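Local coordinates for small COPII coat GTPase SAR1 (Encephalitozoon cuniculi, PDB 6VS4), which belongs to the Arf family of small P-loop GTPases and is modelled here with guanosine-5'-diphosphate and a magnesium ion, at residues E127-V132 against A139-L144; W167-T172 against V186-V191; F112-D115 against R121-E124. One frame throughout, in Å; residues are numbered along the deposited sequence. Where two conformers were deposited one is given.

Contact 1. Residues E127-V132 against A139-L144; sequences EAYETV and APVVVL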
# COMPACT_ATOMS: atom_id res chain seq x y z
N GLU A 127 -35.54 -29.04 -8.53
CA GLU A 127 -36.49 -29.33 -7.46
C GLU A 127 -36.33 -28.36 -6.30
O GLU A 127 -37.32 -27.84 -5.77
CB GLU A 127 -36.34 -30.78 -6.99
CG GLU A 127 -37.34 -31.75 -7.63
CD GLU A 127 -36.68 -33.02 -8.15
OE1 GLU A 127 -37.12 -33.52 -9.21
OE2 GLU A 127 -35.74 -33.51 -7.50
N ALA A 128 -35.09 -28.09 -5.89
CA ALA A 128 -34.86 -27.08 -4.86
C ALA A 128 -35.43 -25.73 -5.30
O ALA A 128 -36.10 -25.05 -4.51
CB ALA A 128 -33.37 -26.96 -4.54
N TYR A 129 -35.20 -25.35 -6.56
CA TYR A 129 -35.73 -24.07 -7.04
C TYR A 129 -37.24 -24.07 -7.10
O TYR A 129 -37.88 -23.08 -6.71
CB TYR A 129 -35.15 -23.75 -8.42
CG TYR A 129 -35.55 -22.38 -8.93
CD1 TYR A 129 -35.01 -21.22 -8.37
CD2 TYR A 129 -36.46 -22.24 -9.96
CE1 TYR A 129 -35.38 -19.97 -8.84
CE2 TYR A 129 -36.83 -21.00 -10.44
CZ TYR A 129 -36.29 -19.87 -9.87
OH TYR A 129 -36.66 -18.64 -10.36
N GLU A 130 -37.84 -25.17 -7.57
CA GLU A 130 -39.29 -25.27 -7.58
C GLU A 130 -39.86 -25.20 -6.17
O GLU A 130 -40.90 -24.57 -5.94
CB GLU A 130 -39.72 -26.58 -8.27
N THR A 131 -39.17 -25.82 -5.21
CA THR A 131 -39.61 -25.73 -3.82
C THR A 131 -39.67 -24.28 -3.35
O THR A 131 -40.66 -23.86 -2.73
CB THR A 131 -38.66 -26.53 -2.92
OG1 THR A 131 -38.63 -27.90 -3.32
CG2 THR A 131 -39.11 -26.45 -1.48
N VAL A 132 -38.64 -23.49 -3.68
CA VAL A 132 -38.58 -22.10 -3.24
C VAL A 132 -39.74 -21.30 -3.82
O VAL A 132 -40.44 -20.57 -3.10
CB VAL A 132 -37.23 -21.47 -3.61
CG1 VAL A 132 -37.23 -19.98 -3.29
CG2 VAL A 132 -36.09 -22.17 -2.88
N ALA A 139 -41.53 -12.33 -2.81
CA ALA A 139 -40.23 -11.72 -2.61
C ALA A 139 -39.34 -11.84 -3.84
O ALA A 139 -39.37 -12.85 -4.55
CB ALA A 139 -39.53 -12.35 -1.41
N PRO A 140 -38.50 -10.84 -4.10
CA PRO A 140 -37.57 -10.94 -5.23
C PRO A 140 -36.55 -12.06 -5.03
O PRO A 140 -36.12 -12.36 -3.91
CB PRO A 140 -36.88 -9.56 -5.24
CG PRO A 140 -37.05 -9.05 -3.83
CD PRO A 140 -38.38 -9.56 -3.38
N VAL A 141 -36.17 -12.69 -6.13
CA VAL A 141 -35.22 -13.79 -6.13
C VAL A 141 -34.06 -13.40 -7.03
O VAL A 141 -34.25 -13.18 -8.23
CB VAL A 141 -35.85 -15.11 -6.60
CG1 VAL A 141 -34.80 -16.22 -6.63
CG2 VAL A 141 -37.02 -15.51 -5.72
N VAL A 142 -32.86 -13.32 -6.46
CA VAL A 142 -31.65 -13.16 -7.24
C VAL A 142 -30.95 -14.51 -7.30
O VAL A 142 -30.82 -15.21 -6.28
CB VAL A 142 -30.74 -12.05 -6.67
CG1 VAL A 142 -30.18 -12.41 -5.31
CG2 VAL A 142 -29.63 -11.75 -7.64
N VAL A 143 -30.56 -14.93 -8.51
CA VAL A 143 -29.93 -16.22 -8.73
C VAL A 143 -28.46 -16.00 -9.06
O VAL A 143 -28.12 -15.25 -9.98
CB VAL A 143 -30.63 -17.00 -9.86
CG1 VAL A 143 -29.88 -18.28 -10.13
CG2 VAL A 143 -32.05 -17.30 -9.45
N LEU A 144 -27.59 -16.64 -8.29
CA LEU A 144 -26.16 -16.62 -8.53
C LEU A 144 -25.75 -17.93 -9.17
O LEU A 144 -25.77 -18.98 -8.52
CB LEU A 144 -25.39 -16.37 -7.23
CG LEU A 144 -25.74 -15.07 -6.49
CD1 LEU A 144 -24.89 -14.87 -5.23
CD2 LEU A 144 -25.62 -13.89 -7.41
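Tyr129 meets Val141 and Val143 in the second half of a beta-alpha-beta unit, where helix 122-135 packs over the strand that follows it. The contact is thin, buried and apolar, and no hydrogen bond crosses it. The tyrosine reaches a long way to make it: its CA lies 9.9 Å from the CA of Val143. Its ring leaves the helix with CG anti to the backbone N (chi1 -175°), which carries CE1 across to the strand. CE1 comes to 4.4 Å from Val141 CG1, and this methyl sits at the ring edge, close to the ring plane. The same CE1 lies 4.3 Å from Val143 CG2, which approaches obliquely. The two valines have the same first torsion but offer different branches. Val141 uses the methyl anti to its backbone N, and Val143 uses the other one.

The unit runs from strand 109-115 through helix 122-135 to strand 141-146, in the central sheet of a P-loop GTPase domain. Val141 and Val143 face the helix. Val142 and Leu144 lie on the other face of the strand and touch helix 204-223, so the sheet is covered on both faces here. Tyr129 also packs edge-to-face with Phe112 and touches Val186 of the next strand. Val132 points toward strand 141-146, and its side chain also touches Ile110 and Phe112 of strand 109-115.

On the helix itself, Thr131 turns its hydroxyl back along the chain. OG1 donates to Glu127 O at 2.8 Å, from above the carbonyl plane. Thr131 N donates to the same oxygen from the opposite face, so two bonds hold this carbonyl. Glu127 OE1 is hydrogen-bonded to Gln123 NE2, one turn earlier.

Contact 2. Residues W167-T172 against V186-V191; sequences WLSQET and VKIFYV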
# COMPACT_ATOMS: atom_id res chain seq x y z
N TRP A 167 -28.64 -23.24 -21.82
CA TRP A 167 -28.60 -24.62 -21.32
C TRP A 167 -28.74 -24.67 -19.80
O TRP A 167 -29.41 -25.56 -19.27
CB TRP A 167 -27.31 -25.29 -21.77
CG TRP A 167 -27.14 -26.70 -21.30
CD1 TRP A 167 -27.79 -27.82 -21.77
CD2 TRP A 167 -26.27 -27.15 -20.25
NE1 TRP A 167 -27.36 -28.93 -21.08
CE2 TRP A 167 -26.43 -28.55 -20.15
CE3 TRP A 167 -25.36 -26.50 -19.40
CZ2 TRP A 167 -25.72 -29.31 -19.22
CZ3 TRP A 167 -24.66 -27.26 -18.48
CH2 TRP A 167 -24.85 -28.66 -18.40
N LEU A 168 -28.11 -23.72 -19.09
CA LEU A 168 -28.25 -23.68 -17.64
C LEU A 168 -29.70 -23.43 -17.25
O LEU A 168 -30.23 -24.10 -16.35
CB LEU A 168 -27.35 -22.59 -17.05
CG LEU A 168 -25.86 -22.87 -17.00
CD1 LEU A 168 -25.14 -21.67 -16.40
CD2 LEU A 168 -25.59 -24.12 -16.18
N SER A 169 -30.35 -22.47 -17.90
CA SER A 169 -31.75 -22.20 -17.61
C SER A 169 -32.63 -23.40 -17.95
O SER A 169 -33.60 -23.69 -17.25
CB SER A 169 -32.21 -20.95 -18.35
OG SER A 169 -31.77 -19.78 -17.69
N GLN A 170 -32.30 -24.11 -19.04
CA GLN A 170 -33.10 -25.26 -19.44
C GLN A 170 -33.01 -26.39 -18.42
O GLN A 170 -34.02 -27.04 -18.11
CB GLN A 170 -32.66 -25.76 -20.82
CG GLN A 170 -33.33 -27.05 -21.25
CD GLN A 170 -32.85 -27.55 -22.61
OE1 GLN A 170 -33.65 -27.75 -23.52
NE2 GLN A 170 -31.56 -27.80 -22.72
N GLU A 171 -31.82 -26.62 -17.86
CA GLU A 171 -31.61 -27.76 -16.98
C GLU A 171 -32.07 -27.49 -15.55
O GLU A 171 -32.44 -28.43 -14.84
CB GLU A 171 -30.13 -28.15 -16.97
CG GLU A 171 -29.61 -28.66 -18.31
CD GLU A 171 -30.13 -30.04 -18.65
OE1 GLU A 171 -30.83 -30.19 -19.68
OE2 GLU A 171 -29.85 -30.99 -17.89
N THR A 172 -32.08 -26.23 -15.10
CA THR A 172 -32.49 -25.91 -13.73
C THR A 172 -33.90 -25.34 -13.65
O THR A 172 -34.43 -25.21 -12.54
CB THR A 172 -31.52 -24.92 -13.07
OG1 THR A 172 -31.62 -23.64 -13.71
CG2 THR A 172 -30.09 -25.41 -13.15
N VAL A 186 -37.19 -12.21 -10.88
CA VAL A 186 -36.07 -13.15 -10.83
C VAL A 186 -34.98 -12.60 -11.76
O VAL A 186 -35.27 -12.24 -12.90
CB VAL A 186 -36.49 -14.57 -11.26
CG1 VAL A 186 -35.29 -15.52 -11.30
CG2 VAL A 186 -37.58 -15.14 -10.34
N LYS A 187 -33.74 -12.54 -11.28
CA LYS A 187 -32.63 -12.12 -12.14
C LYS A 187 -31.41 -12.98 -11.88
O LYS A 187 -31.02 -13.20 -10.72
CB LYS A 187 -32.29 -10.64 -11.93
CG LYS A 187 -31.38 -10.11 -13.04
CD LYS A 187 -31.27 -8.60 -13.04
CE LYS A 187 -30.29 -8.16 -14.13
NZ LYS A 187 -30.38 -6.70 -14.41
N ILE A 188 -30.78 -13.44 -12.96
CA ILE A 188 -29.67 -14.38 -12.91
C ILE A 188 -28.35 -13.63 -13.06
O ILE A 188 -28.20 -12.79 -13.96
CB ILE A 188 -29.81 -15.46 -14.00
CG1 ILE A 188 -31.12 -16.23 -13.82
CG2 ILE A 188 -28.64 -16.42 -13.99
CD1 ILE A 188 -31.45 -17.12 -15.00
N PHE A 189 -27.40 -13.93 -12.18
CA PHE A 189 -26.06 -13.36 -12.27
C PHE A 189 -25.04 -14.49 -12.31
O PHE A 189 -25.23 -15.55 -11.72
CB PHE A 189 -25.77 -12.42 -11.09
CG PHE A 189 -26.60 -11.16 -11.08
CD1 PHE A 189 -27.91 -11.18 -10.63
CD2 PHE A 189 -26.06 -9.95 -11.51
CE1 PHE A 189 -28.67 -10.03 -10.60
CE2 PHE A 189 -26.82 -8.79 -11.49
CZ PHE A 189 -28.12 -8.83 -11.04
N TYR A 190 -23.94 -14.24 -13.02
CA TYR A 190 -22.88 -15.23 -13.21
C TYR A 190 -21.63 -14.74 -12.48
O TYR A 190 -21.12 -13.66 -12.78
CB TYR A 190 -22.61 -15.46 -14.70
CG TYR A 190 -23.87 -15.84 -15.44
CD1 TYR A 190 -24.23 -17.17 -15.61
CD2 TYR A 190 -24.73 -14.86 -15.93
CE1 TYR A 190 -25.39 -17.52 -16.26
CE2 TYR A 190 -25.89 -15.19 -16.57
CZ TYR A 190 -26.22 -16.53 -16.74
OH TYR A 190 -27.38 -16.86 -17.39
N VAL A 191 -21.18 -15.52 -11.50
CA VAL A 191 -20.18 -15.08 -10.54
C VAL A 191 -19.21 -16.22 -10.23
O VAL A 191 -19.50 -17.39 -10.47
CB VAL A 191 -20.82 -14.56 -9.23
CG1 VAL A 191 -21.70 -13.34 -9.49
CG2 VAL A 191 -21.63 -15.67 -8.57
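Leu168 and Ser169 of helix 162-172 pack on Tyr190 and Ile188 in a thin helix-on-sheet contact. It lies in the P-loop GTPase fold, over strand 186-190, an edge strand of the sheet within this chain. The backbones stay well apart, with 9.4 Å between the CA atoms of Ser169 and Ile188. No hydrogen bond joins the two segments.

Leu168 CD1 meets Tyr190 CE1 at 4.2 Å. The methyl lies at the edge of the tyrosine ring, near its plane, and the two side chains run past each other in opposite directions. Tyr190 has CG anti to its carbonyl carbon (chi1 -54°). This swings the ring toward the helix, although its CB does not point there. Ile188 does point at the helix, and it ends in CD1 beside Ser169 OG. Ser169 was modelled in two conformers, so this touch is uncertain. In the conformer given, OG is hydrogen-bonded to Ile174 O, in the loop after the helix.

At the end of the helix Leu168 O takes two donors from Thr172, N at 3.1 Å and OG1 at 3.0 Å, from opposite faces of the carbonyl. Trp167 turns its indole away from strand 186-190. Glu171 CG lies over one face of it, offset toward the rim and 3.5 Å above the ring plane.

Contact 3. Residues F112-D115 against R121-E124; sequences FIVD and RFQE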
# COMPACT_ATOMS: atom_id res chain seq x y z
N PHE A 112 -30.50 -17.26 -4.29
CA PHE A 112 -30.46 -18.66 -4.67
C PHE A 112 -29.17 -18.92 -5.45
O PHE A 112 -28.91 -18.26 -6.46
CB PHE A 112 -31.68 -19.03 -5.51
CG PHE A 112 -31.84 -20.51 -5.72
CD1 PHE A 112 -31.20 -21.16 -6.76
CD2 PHE A 112 -32.63 -21.26 -4.86
CE1 PHE A 112 -31.34 -22.53 -6.95
CE2 PHE A 112 -32.78 -22.63 -5.05
CZ PHE A 112 -32.14 -23.27 -6.09
N ILE A 113 -28.37 -19.87 -4.97
CA ILE A 113 -27.03 -20.11 -5.49
C ILE A 113 -26.98 -21.49 -6.15
O ILE A 113 -27.43 -22.48 -5.56
CB ILE A 113 -25.97 -20.00 -4.38
CG1 ILE A 113 -26.09 -18.63 -3.70
CG2 ILE A 113 -24.59 -20.19 -4.95
CD1 ILE A 113 -25.01 -18.35 -2.66
N VAL A 114 -26.39 -21.55 -7.35
CA VAL A 114 -26.26 -22.79 -8.11
C VAL A 114 -24.79 -23.01 -8.45
O VAL A 114 -24.09 -22.09 -8.89
CB VAL A 114 -27.10 -22.75 -9.40
CG1 VAL A 114 -26.88 -24.02 -10.24
CG2 VAL A 114 -28.57 -22.56 -9.08
N ASP A 115 -24.32 -24.25 -8.28
CA ASP A 115 -23.00 -24.66 -8.75
C ASP A 115 -23.13 -25.10 -10.21
O ASP A 115 -23.65 -26.18 -10.50
CB ASP A 115 -22.46 -25.80 -7.87
CG ASP A 115 -21.06 -26.27 -8.28
OD1 ASP A 115 -20.57 -25.89 -9.37
OD2 ASP A 115 -20.45 -27.04 -7.51
N ARG A 121 -26.14 -32.97 -10.58
CA ARG A 121 -27.10 -32.66 -9.53
C ARG A 121 -28.06 -31.56 -9.94
O ARG A 121 -28.73 -30.97 -9.08
CB ARG A 121 -26.36 -32.29 -8.24
CG ARG A 121 -25.45 -33.40 -7.73
CD ARG A 121 -24.65 -32.94 -6.53
NE ARG A 121 -25.46 -32.76 -5.35
CZ ARG A 121 -25.08 -32.05 -4.29
NH1 ARG A 121 -23.89 -31.46 -4.29
NH2 ARG A 121 -25.88 -31.94 -3.24
N PHE A 122 -28.17 -31.28 -11.24
CA PHE A 122 -29.08 -30.26 -11.74
C PHE A 122 -30.54 -30.61 -11.48
O PHE A 122 -31.38 -29.71 -11.43
CB PHE A 122 -28.86 -30.02 -13.23
CG PHE A 122 -27.76 -29.04 -13.54
CD1 PHE A 122 -27.12 -28.36 -12.52
CD2 PHE A 122 -27.37 -28.80 -14.85
CE1 PHE A 122 -26.11 -27.45 -12.80
CE2 PHE A 122 -26.36 -27.89 -15.13
CZ PHE A 122 -25.73 -27.22 -14.11
N GLN A 123 -30.85 -31.90 -11.33
CA GLN A 123 -32.22 -32.29 -11.01
C GLN A 123 -32.59 -31.89 -9.59
O GLN A 123 -33.71 -31.43 -9.35
CB GLN A 123 -32.38 -33.80 -11.21
CG GLN A 123 -33.82 -34.27 -11.13
CD GLN A 123 -34.72 -33.57 -12.13
OE1 GLN A 123 -34.29 -33.20 -13.22
NE2 GLN A 123 -35.98 -33.37 -11.75
N GLU A 124 -31.66 -32.04 -8.64
CA GLU A 124 -31.90 -31.50 -7.30
C GLU A 124 -32.08 -29.99 -7.34
O GLU A 124 -32.95 -29.45 -6.65
CB GLU A 124 -30.74 -31.85 -6.37
CG GLU A 124 -30.42 -33.31 -6.22
CD GLU A 124 -29.35 -33.54 -5.18
OE1 GLU A 124 -29.40 -32.88 -4.13
OE2 GLU A 124 -28.45 -34.37 -5.43
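The Phe122 ring has Asp115 O at its edge, close to the ring plane, and Val114 CG1 coming in obliquely. Both partners meet the same ring carbon: CE1 lies 3.6 Å from Asp115 O and 4.3 Å from Val114 CG1. The carbonyl thus faces the slightly positive rim of the ring, which may give a weak attraction. Phe122 holds CG anti to its carbonyl carbon (chi1 -86°), and this brings the ring end to the strand. Leu168 and Glu171 of helix 162-172 also pack on the ring.

The second flat group is the guanidinium of Arg121. Glu124 OE2 lies in its plane, at the edge. Arg121 NE and Glu124 OE2 form a salt bridge, 3.4 Å apart; the hydrogen bond within it is weak but nearly straight (174°). Arg121 NH2 makes a further salt bridge to Asp48 OD1. Arg121 stands at the N-cap position of helix 122-135, so this pair spans the first turn.

Asp115 has its carboxylate engaged elsewhere. OD1 accepts from His117 N, and OD2 forms a salt bridge with Lys147 NZ. The side chain lies about 6 Å from the bound GDP. Here strand 109-115 leads through a short loop into helix 122-135, the first half of a beta-alpha-beta unit, beside the nucleotide pocket of a P-loop GTPase fold.

Overall arrangement
Along the chain the order is contact 3, contact 1, contact 2. None nests in or crosses another. Contact 3 closes the loop from strand 109-115 into helix 122-135. Contact 1 closes the return from that helix to strand 141-146 and completes the beta-alpha-beta unit. Contact 2 closes the longer connection from helix 162-172 to strand 186-190. The three strands are parallel neighbours in the sheet. Backbone hydrogen bonds join Val142 and Leu144 to Phe112, and Val143 to Lys187 and Phe189. The two helices lie side by side on one face of the sheet, where Phe122 CZ comes to 3.7 Å from Leu168 CD2.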